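Local coordinates for catechol 1,2-dioxygenase (Burkholderia ambifaria, PDB 5VXT), which probably catalyses the iron(III)-dependent intradiol cleavage of catechol by dioxygen, holding catechol beside the metal in its active site, at residues A145-L157 with L290-L304. Residues are numbered along the deposited sequence; the frame is centred on the assembly and turned at random.
Sequences AGPLVIHGTVTGL and LKADAYQDIEFNFVL
Strands 147-155 and 295-303 run side by side as a parallel pair in a mixed sheet in the β-sandwich of this intradiol dioxygenase. L148 pairs with Q296, V149 with D297, I150 with I298 and H151 with E299. The ladder then breaks: F300 N still reaches H151 O, but the next link comes from a side chain, N301 OD1 accepting T153 N at 2.8 Å from a donor tilted 26° off the amide carbonyl plane. This bond stands in for a backbone carbonyl, since F300 O lies 4.3 Å from T153 N, and regular pairing resumes with V154 beside F302 and T155 beside V303. On the face carrying V149, H151 and D297, the imidazole NE2 of H151 donates to the syn side of D297 OD1 at 2.8 Å, with the acceptor almost in the ring plane; ring and carboxylate planes stand 33° apart. H151 CG sits between its own backbone N and carbonyl carbon (chi1 62°), which lays the ring across E299, whose CA packs over one ring face 4.1 Å from the centroid. On the same face of the sheet, V149 CG2 meets the Y295 ring at CE1, 3.7 Å away, and also touches L290 CD1. Where the pair begins, P147 CG packs on Y295 CB, and the extended K291 chain delivers NZ to A145 O at 2.7 Å. A water joins P147 O to Q296 OE1. Toward the sandwich interior, L148 CD1 touches I298 CG1, and V154 CG1 meets L304 CD1 at 3.7 Å. Here I150 and F302 pack against strands 238-244 and 251-256 of the other sheet, and I298 against F255 of the latter, with F302 edge-to-face on F241; within their own sheet, strand 203-209 flanks 147-155 and strand 280-282 flanks 295-303, both antiparallel.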
ATOM      1  N   ALA B 145     -18.051  22.423  22.960  1.00 55.49           N
ATOM      2  CA  ALA B 145     -17.780  23.387  21.900  1.00 43.71           C
ATOM      3  C   ALA B 145     -18.810  24.503  21.953  1.00 48.96           C
ATOM      4  O   ALA B 145     -20.012  24.239  22.050  1.00 51.17           O
ATOM      5  CB  ALA B 145     -17.799  22.724  20.521  1.00 50.07           C
ATOM      6  N   GLY B 146     -18.339  25.744  21.890  1.00 48.76           N
ATOM      7  CA  GLY B 146     -19.220  26.890  21.822  1.00 49.20           C
ATOM      8  C   GLY B 146     -19.702  27.130  20.412  1.00 49.52           C
ATOM      9  O   GLY B 146     -19.194  26.562  19.434  1.00 43.06           O
ATOM     10  N   PRO B 147     -20.714  27.987  20.285  1.00 46.76           N
ATOM     11  CA  PRO B 147     -21.292  28.243  18.958  1.00 44.93           C
ATOM     12  C   PRO B 147     -20.372  29.092  18.092  1.00 43.56           C
ATOM     13  O   PRO B 147     -19.693  30.001  18.576  1.00 44.06           O
ATOM     14  CB  PRO B 147     -22.601  28.977  19.275  1.00 46.69           C
ATOM     15  CG  PRO B 147     -22.346  29.628  20.600  1.00 54.88           C
ATOM     16  CD  PRO B 147     -21.433  28.699  21.358  1.00 47.54           C
ATOM     17  N   LEU B 148     -20.374  28.791  16.794  1.00 42.36           N
ATOM     18  CA  LEU B 148     -19.531  29.462  15.813  1.00 41.06           C
ATOM     19  C   LEU B 148     -20.363  29.802  14.585  1.00 49.16           C
ATOM     20  O   LEU B 148     -21.054  28.930  14.044  1.00 42.32           O
ATOM     21  CB  LEU B 148     -18.342  28.572  15.408  1.00 39.49           C
ATOM     22  CG  LEU B 148     -17.481  29.060  14.241  1.00 38.12           C
ATOM     23  CD1 LEU B 148     -16.609  30.230  14.642  1.00 38.17           C
ATOM     24  CD2 LEU B 148     -16.627  27.918  13.709  1.00 36.85           C
ATOM     25  N   VAL B 149     -20.296  31.058  14.142  1.00 45.43           N
ATOM     26  CA  VAL B 149     -20.961  31.491  12.913  1.00 40.99           C
ATOM     27  C   VAL B 149     -19.895  31.788  11.866  1.00 44.96           C
ATOM     28  O   VAL B 149     -18.998  32.608  12.095  1.00 48.42           O
ATOM     29  CB  VAL B 149     -21.854  32.720  13.141  1.00 42.42           C
ATOM     30  CG1 VAL B 149     -22.347  33.235  11.806  1.00 48.63           C
ATOM     31  CG2 VAL B 149     -23.019  32.355  14.025  1.00 43.99           C
ATOM     32  N   ILE B 150     -19.988  31.112  10.719  1.00 38.73           N
ATOM     33  CA  ILE B 150     -19.127  31.368   9.572  1.00 37.54           C
ATOM     34  C   ILE B 150     -19.988  31.964   8.474  1.00 40.94           C
ATOM     35  O   ILE B 150     -21.014  31.382   8.100  1.00 38.56           O
ATOM     36  CB  ILE B 150     -18.437  30.087   9.076  1.00 38.51           C
ATOM     37  CG1 ILE B 150     -17.796  29.336  10.242  1.00 36.07           C
ATOM     38  CG2 ILE B 150     -17.408  30.438   8.016  1.00 38.17           C
ATOM     39  CD1 ILE B 150     -17.280  27.951   9.850  1.00 35.05           C
ATOM     40  N   HIS B 151     -19.583  33.124   7.962  1.00 38.15           N
ATOM     41  CA  HIS B 151     -20.394  33.821   6.978  1.00 45.56           C
ATOM     42  C   HIS B 151     -19.490  34.558   6.008  1.00 37.82           C
ATOM     43  O   HIS B 151     -18.388  34.983   6.361  1.00 41.85           O
ATOM     44  CB  HIS B 151     -21.355  34.814   7.645  1.00 40.10           C
ATOM     45  CG  HIS B 151     -20.662  35.903   8.402  1.00 44.64           C
ATOM     46  ND1 HIS B 151     -20.465  37.166   7.882  1.00 46.79           N
ATOM     47  CD2 HIS B 151     -20.120  35.920   9.642  1.00 42.69           C
ATOM     48  CE1 HIS B 151     -19.834  37.912   8.771  1.00 48.80           C
ATOM     49  NE2 HIS B 151     -19.615  37.180   9.849  1.00 40.68           N
ATOM     50  N   GLY B 152     -19.978  34.724   4.790  1.00 40.25           N
ATOM     51  CA  GLY B 152     -19.284  35.557   3.838  1.00 40.69           C
ATOM     52  C   GLY B 152     -20.012  35.568   2.519  1.00 43.79           C
ATOM     53  O   GLY B 152     -21.173  35.169   2.428  1.00 38.86           O
ATOM     54  N   THR B 153     -19.308  36.027   1.493  1.00 37.58           N
ATOM     55  CA  THR B 153     -19.849  36.077   0.149  1.00 38.01           C
ATOM     56  C   THR B 153     -18.970  35.281  -0.801  1.00 42.06           C
ATOM     57  O   THR B 153     -17.747  35.200  -0.635  1.00 37.58           O
ATOM     58  CB  THR B 153     -19.953  37.508  -0.367  1.00 48.02           C
ATOM     59  OG1 THR B 153     -18.632  38.017  -0.587  1.00 53.39           O
ATOM     60  CG2 THR B 153     -20.671  38.385   0.640  1.00 43.74           C
ATOM     61  N   VAL B 154     -19.625  34.689  -1.790  1.00 39.41           N
ATOM     62  CA  VAL B 154     -18.972  34.043  -2.917  1.00 39.17           C
ATOM     63  C   VAL B 154     -18.948  35.045  -4.059  1.00 39.05           C
ATOM     64  O   VAL B 154     -20.004  35.473  -4.543  1.00 38.41           O
ATOM     65  CB  VAL B 154     -19.707  32.761  -3.327  1.00 36.71           C
ATOM     66  CG1 VAL B 154     -19.070  32.151  -4.582  1.00 36.18           C
ATOM     67  CG2 VAL B 154     -19.736  31.785  -2.165  1.00 36.18           C
ATOM     68  N   THR B 155     -17.751  35.439  -4.470  1.00 36.55           N
ATOM     69  CA  THR B 155     -17.576  36.337  -5.597  1.00 37.15           C
ATOM     70  C   THR B 155     -16.666  35.697  -6.636  1.00 42.12           C
ATOM     71  O   THR B 155     -15.921  34.757  -6.347  1.00 39.98           O
ATOM     72  CB  THR B 155     -16.971  37.676  -5.168  1.00 57.46           C
ATOM     73  OG1 THR B 155     -16.503  38.366  -6.328  1.00 67.05           O
ATOM     74  CG2 THR B 155     -15.797  37.451  -4.258  1.00 36.17           C
ATOM     75  N   GLY B 156     -16.734  36.231  -7.858  1.00 41.71           N
ATOM     76  CA  GLY B 156     -15.743  35.939  -8.867  1.00 41.29           C
ATOM     77  C   GLY B 156     -14.549  36.865  -8.744  1.00 44.22           C
ATOM     78  O   GLY B 156     -14.464  37.707  -7.848  1.00 37.92           O
ATOM     79  N   LEU B 157     -13.613  36.710  -9.682  1.00 36.30           N
ATOM     80  CA  LEU B 157     -12.419  37.549  -9.672  1.00 41.67           C
ATOM     81  C   LEU B 157     -12.735  39.030  -9.866  1.00 46.44           C
ATOM     82  O   LEU B 157     -11.911  39.880  -9.512  1.00 47.77           O
ATOM     83  CB  LEU B 157     -11.445  37.084 -10.751  1.00 45.56           C
ATOM     84  CG  LEU B 157     -10.650  35.808 -10.462  1.00 41.90           C
ATOM     85  CD1 LEU B 157      -9.845  35.427 -11.676  1.00 42.62           C
ATOM     86  CD2 LEU B 157      -9.735  35.993  -9.257  1.00 33.82           C
ATOM     87  N   LEU B 290     -28.789  30.044  18.105  1.00 56.79           N
ATOM     88  CA  LEU B 290     -27.595  29.536  18.762  1.00 60.18           C
ATOM     89  C   LEU B 290     -27.881  29.197  20.221  1.00 58.68           C
ATOM     90  O   LEU B 290     -28.786  29.757  20.848  1.00 55.39           O
ATOM     91  CB  LEU B 290     -26.462  30.559  18.673  1.00 60.76           C
ATOM     92  CG  LEU B 290     -26.137  31.052  17.261  1.00 54.39           C
ATOM     93  CD1 LEU B 290     -24.928  31.979  17.268  1.00 48.38           C
ATOM     94  CD2 LEU B 290     -25.921  29.876  16.320  1.00 53.07           C
ATOM     95  N   LYS B 291     -27.088  28.271  20.761  1.00 56.14           N
ATOM     96  CA  LYS B 291     -27.322  27.731  22.095  1.00 59.44           C
ATOM     97  C   LYS B 291     -26.835  28.645  23.213  1.00 65.73           C
ATOM     98  O   LYS B 291     -26.995  28.291  24.387  1.00 71.72           O
ATOM     99  CB  LYS B 291     -26.658  26.355  22.227  1.00 59.92           C
ATOM    100  CG  LYS B 291     -25.138  26.362  22.151  1.00 57.71           C
ATOM    101  CD  LYS B 291     -24.582  24.987  22.494  1.00 58.68           C
ATOM    102  CE  LYS B 291     -23.064  24.967  22.456  1.00 51.66           C
ATOM    103  NZ  LYS B 291     -22.527  23.607  22.731  1.00 53.49           N
ATOM    104  N   ALA B 292     -26.263  29.803  22.889  1.00 60.27           N
ATOM    105  CA  ALA B 292     -25.727  30.704  23.901  1.00 57.76           C
ATOM    106  C   ALA B 292     -25.638  32.105  23.314  1.00 60.66           C
ATOM    107  O   ALA B 292     -25.529  32.275  22.097  1.00 57.42           O
ATOM    108  CB  ALA B 292     -24.356  30.231  24.400  1.00 55.63           C
ATOM    109  N   ASP B 293     -25.691  33.112  24.195  1.00 65.16           N
ATOM    110  CA  ASP B 293     -25.721  34.497  23.731  1.00 62.95           C
ATOM    111  C   ASP B 293     -24.389  34.910  23.112  1.00 62.60           C
ATOM    112  O   ASP B 293     -24.354  35.485  22.017  1.00 60.21           O
ATOM    113  CB  ASP B 293     -26.088  35.433  24.878  1.00 62.50           C
ATOM    114  CG  ASP B 293     -26.050  36.885  24.464  1.00 63.92           C
ATOM    115  OD1 ASP B 293     -26.734  37.234  23.475  1.00 61.44           O
ATOM    116  OD2 ASP B 293     -25.332  37.670  25.117  1.00 64.30           O
ATOM    117  N   ALA B 294     -23.285  34.642  23.804  1.00 61.50           N
ATOM    118  CA  ALA B 294     -21.967  34.929  23.258  1.00 56.84           C
ATOM    119  C   ALA B 294     -21.567  33.852  22.257  1.00 55.16           C
ATOM    120  O   ALA B 294     -21.779  32.659  22.490  1.00 51.36           O
ATOM    121  CB  ALA B 294     -20.932  35.014  24.379  1.00 59.45           C
ATOM    122  N   TYR B 295     -21.001  34.278  21.129  1.00 48.96           N
ATOM    123  CA  TYR B 295     -20.568  33.334  20.110  1.00 47.15           C
ATOM    124  C   TYR B 295     -19.389  33.909  19.344  1.00 45.67           C
ATOM    125  O   TYR B 295     -19.163  35.121  19.324  1.00 51.11           O
ATOM    126  CB  TYR B 295     -21.697  32.969  19.140  1.00 49.71           C
ATOM    127  CG  TYR B 295     -22.163  34.092  18.240  1.00 49.38           C
ATOM    128  CD1 TYR B 295     -21.648  34.249  16.957  1.00 49.67           C
ATOM    129  CD2 TYR B 295     -23.143  34.986  18.666  1.00 48.87           C
ATOM    130  CE1 TYR B 295     -22.082  35.272  16.129  1.00 53.94           C
ATOM    131  CE2 TYR B 295     -23.584  36.008  17.849  1.00 54.93           C
ATOM    132  CZ  TYR B 295     -23.054  36.153  16.585  1.00 51.86           C
ATOM    133  OH  TYR B 295     -23.505  37.176  15.780  1.00 49.41           O
ATOM    134  N   GLN B 296     -18.636  33.012  18.714  1.00 44.10           N
ATOM    135  CA  GLN B 296     -17.502  33.390  17.888  1.00 44.57           C
ATOM    136  C   GLN B 296     -17.935  33.460  16.431  1.00 46.71           C
ATOM    137  O   GLN B 296     -18.770  32.672  15.979  1.00 44.17           O
ATOM    138  CB  GLN B 296     -16.343  32.404  18.067  1.00 44.17           C
ATOM    139  CG  GLN B 296     -15.591  32.647  19.369  1.00 45.59           C
ATOM    140  CD  GLN B 296     -14.598  31.559  19.707  1.00 48.40           C
ATOM    141  OE1 GLN B 296     -14.958  30.389  19.841  1.00 54.96           O
ATOM    142  NE2 GLN B 296     -13.337  31.941  19.860  1.00 45.73           N
ATOM    143  N   ASP B 297     -17.362  34.411  15.704  1.00 41.23           N
ATOM    144  CA  ASP B 297     -17.819  34.777  14.373  1.00 44.15           C
ATOM    145  C   ASP B 297     -16.616  34.869  13.450  1.00 39.31           C
ATOM    146  O   ASP B 297     -15.612  35.498  13.799  1.00 41.23           O
ATOM    147  CB  ASP B 297     -18.579  36.109  14.431  1.00 42.02           C
ATOM    148  CG  ASP B 297     -19.171  36.506  13.103  1.00 47.15           C
ATOM    149  OD1 ASP B 297     -18.573  37.356  12.407  1.00 47.71           O
ATOM    150  OD2 ASP B 297     -20.240  35.966  12.757  1.00 48.79           O
ATOM    151  N   ILE B 298     -16.692  34.217  12.293  1.00 38.33           N
ATOM    152  CA  ILE B 298     -15.626  34.289  11.303  1.00 37.07           C
ATOM    153  C   ILE B 298     -16.216  34.765   9.991  1.00 39.00           C
ATOM    154  O   ILE B 298     -17.080  34.090   9.417  1.00 37.02           O
ATOM    155  CB  ILE B 298     -14.917  32.941  11.105  1.00 35.89           C
ATOM    156  CG1 ILE B 298     -14.321  32.442  12.419  1.00 39.50           C
ATOM    157  CG2 ILE B 298     -13.843  33.093  10.053  1.00 34.77           C
ATOM    158  CD1 ILE B 298     -13.489  31.190  12.265  1.00 42.56           C
ATOM    159  N   GLU B 299     -15.733  35.903   9.501  1.00 37.02           N
ATOM    160  CA  GLU B 299     -16.090  36.373   8.169  1.00 40.53           C
ATOM    161  C   GLU B 299     -15.057  35.843   7.184  1.00 39.46           C
ATOM    162  O   GLU B 299     -13.854  36.075   7.342  1.00 37.50           O
ATOM    163  CB  GLU B 299     -16.181  37.900   8.107  1.00 37.79           C
ATOM    164  CG  GLU B 299     -16.429  38.418   6.691  1.00 42.13           C
ATOM    165  CD  GLU B 299     -16.797  39.892   6.631  1.00 51.52           C
ATOM    166  OE1 GLU B 299     -17.194  40.458   7.672  1.00 49.43           O
ATOM    167  OE2 GLU B 299     -16.691  40.480   5.534  1.00 53.57           O
ATOM    168  N   PHE B 300     -15.516  35.102   6.185  1.00 35.20           N
ATOM    169  CA  PHE B 300     -14.601  34.543   5.202  1.00 34.08           C
ATOM    170  C   PHE B 300     -15.291  34.505   3.854  1.00 40.18           C
ATOM    171  O   PHE B 300     -16.326  33.848   3.698  1.00 41.16           O
ATOM    172  CB  PHE B 300     -14.140  33.150   5.608  1.00 41.91           C
ATOM    173  CG  PHE B 300     -12.967  32.666   4.824  1.00 36.13           C
ATOM    174  CD1 PHE B 300     -11.686  33.092   5.133  1.00 32.65           C
ATOM    175  CD2 PHE B 300     -13.144  31.800   3.763  1.00 36.43           C
ATOM    176  CE1 PHE B 300     -10.597  32.642   4.411  1.00 36.67           C
ATOM    177  CE2 PHE B 300     -12.060  31.358   3.036  1.00 30.77           C
ATOM    178  CZ  PHE B 300     -10.789  31.784   3.359  1.00 31.67           C
ATOM    179  N   ASN B 301     -14.713  35.200   2.890  1.00 34.02           N
ATOM    180  CA  ASN B 301     -15.250  35.255   1.543  1.00 34.24           C
ATOM    181  C   ASN B 301     -14.497  34.276   0.657  1.00 33.24           C
ATOM    182  O   ASN B 301     -13.322  33.978   0.889  1.00 36.39           O
ATOM    183  CB  ASN B 301     -15.138  36.663   0.978  1.00 34.87           C
ATOM    184  CG  ASN B 301     -15.887  37.671   1.820  1.00 35.96           C
ATOM    185  OD1 ASN B 301     -16.987  37.393   2.307  1.00 36.59           O
ATOM    186  ND2 ASN B 301     -15.289  38.837   2.018  1.00 37.58           N
ATOM    187  N   PHE B 302     -15.188  33.768  -0.356  1.00 36.82           N
ATOM    188  CA  PHE B 302     -14.583  32.879  -1.338  1.00 36.38           C
ATOM    189  C   PHE B 302     -14.500  33.625  -2.658  1.00 38.98           C
ATOM    190  O   PHE B 302     -15.529  34.054  -3.193  1.00 41.36           O
ATOM    191  CB  PHE B 302     -15.385  31.589  -1.492  1.00 36.24           C
ATOM    192  CG  PHE B 302     -15.501  30.786  -0.232  1.00 32.39           C
ATOM    193  CD1 PHE B 302     -14.486  29.923   0.155  1.00 31.39           C
ATOM    194  CD2 PHE B 302     -16.636  30.863   0.553  1.00 33.22           C
ATOM    195  CE1 PHE B 302     -14.603  29.170   1.307  1.00 39.28           C
ATOM    196  CE2 PHE B 302     -16.752  30.117   1.705  1.00 35.99           C
ATOM    197  CZ  PHE B 302     -15.741  29.267   2.080  1.00 36.78           C
ATOM    198  N   VAL B 303     -13.287  33.804  -3.167  1.00 32.55           N
ATOM    199  CA  VAL B 303     -13.066  34.406  -4.477  1.00 41.32           C
ATOM    200  C   VAL B 303     -12.709  33.273  -5.427  1.00 32.46           C
ATOM    201  O   VAL B 303     -11.666  32.630  -5.270  1.00 31.74           O
ATOM    202  CB  VAL B 303     -11.970  35.478  -4.452  1.00 37.64           C
ATOM    203  CG1 VAL B 303     -11.736  36.018  -5.851  1.00 33.46           C
ATOM    204  CG2 VAL B 303     -12.352  36.625  -3.508  1.00 37.90           C
ATOM    205  N   LEU B 304     -13.575  33.026  -6.403  1.00 33.13           N
ATOM    206  CA  LEU B 304     -13.458  31.904  -7.321  1.00 36.06           C
ATOM    207  C   LEU B 304     -12.707  32.318  -8.584  1.00 39.46           C
ATOM    208  O   LEU B 304     -12.613  33.502  -8.919  1.00 36.40           O
ATOM    209  CB  LEU B 304     -14.851  31.391  -7.700  1.00 34.31           C
ATOM    210  CG  LEU B 304     -15.887  31.127  -6.605  1.00 33.90           C
ATOM    211  CD1 LEU B 304     -17.107  30.459  -7.215  1.00 34.76           C
ATOM    212  CD2 LEU B 304     -15.310  30.252  -5.493  1.00 36.26           C
TER
HETATM  213  O   HOH W   1     -18.021  29.796  20.681  1.00 46.96           O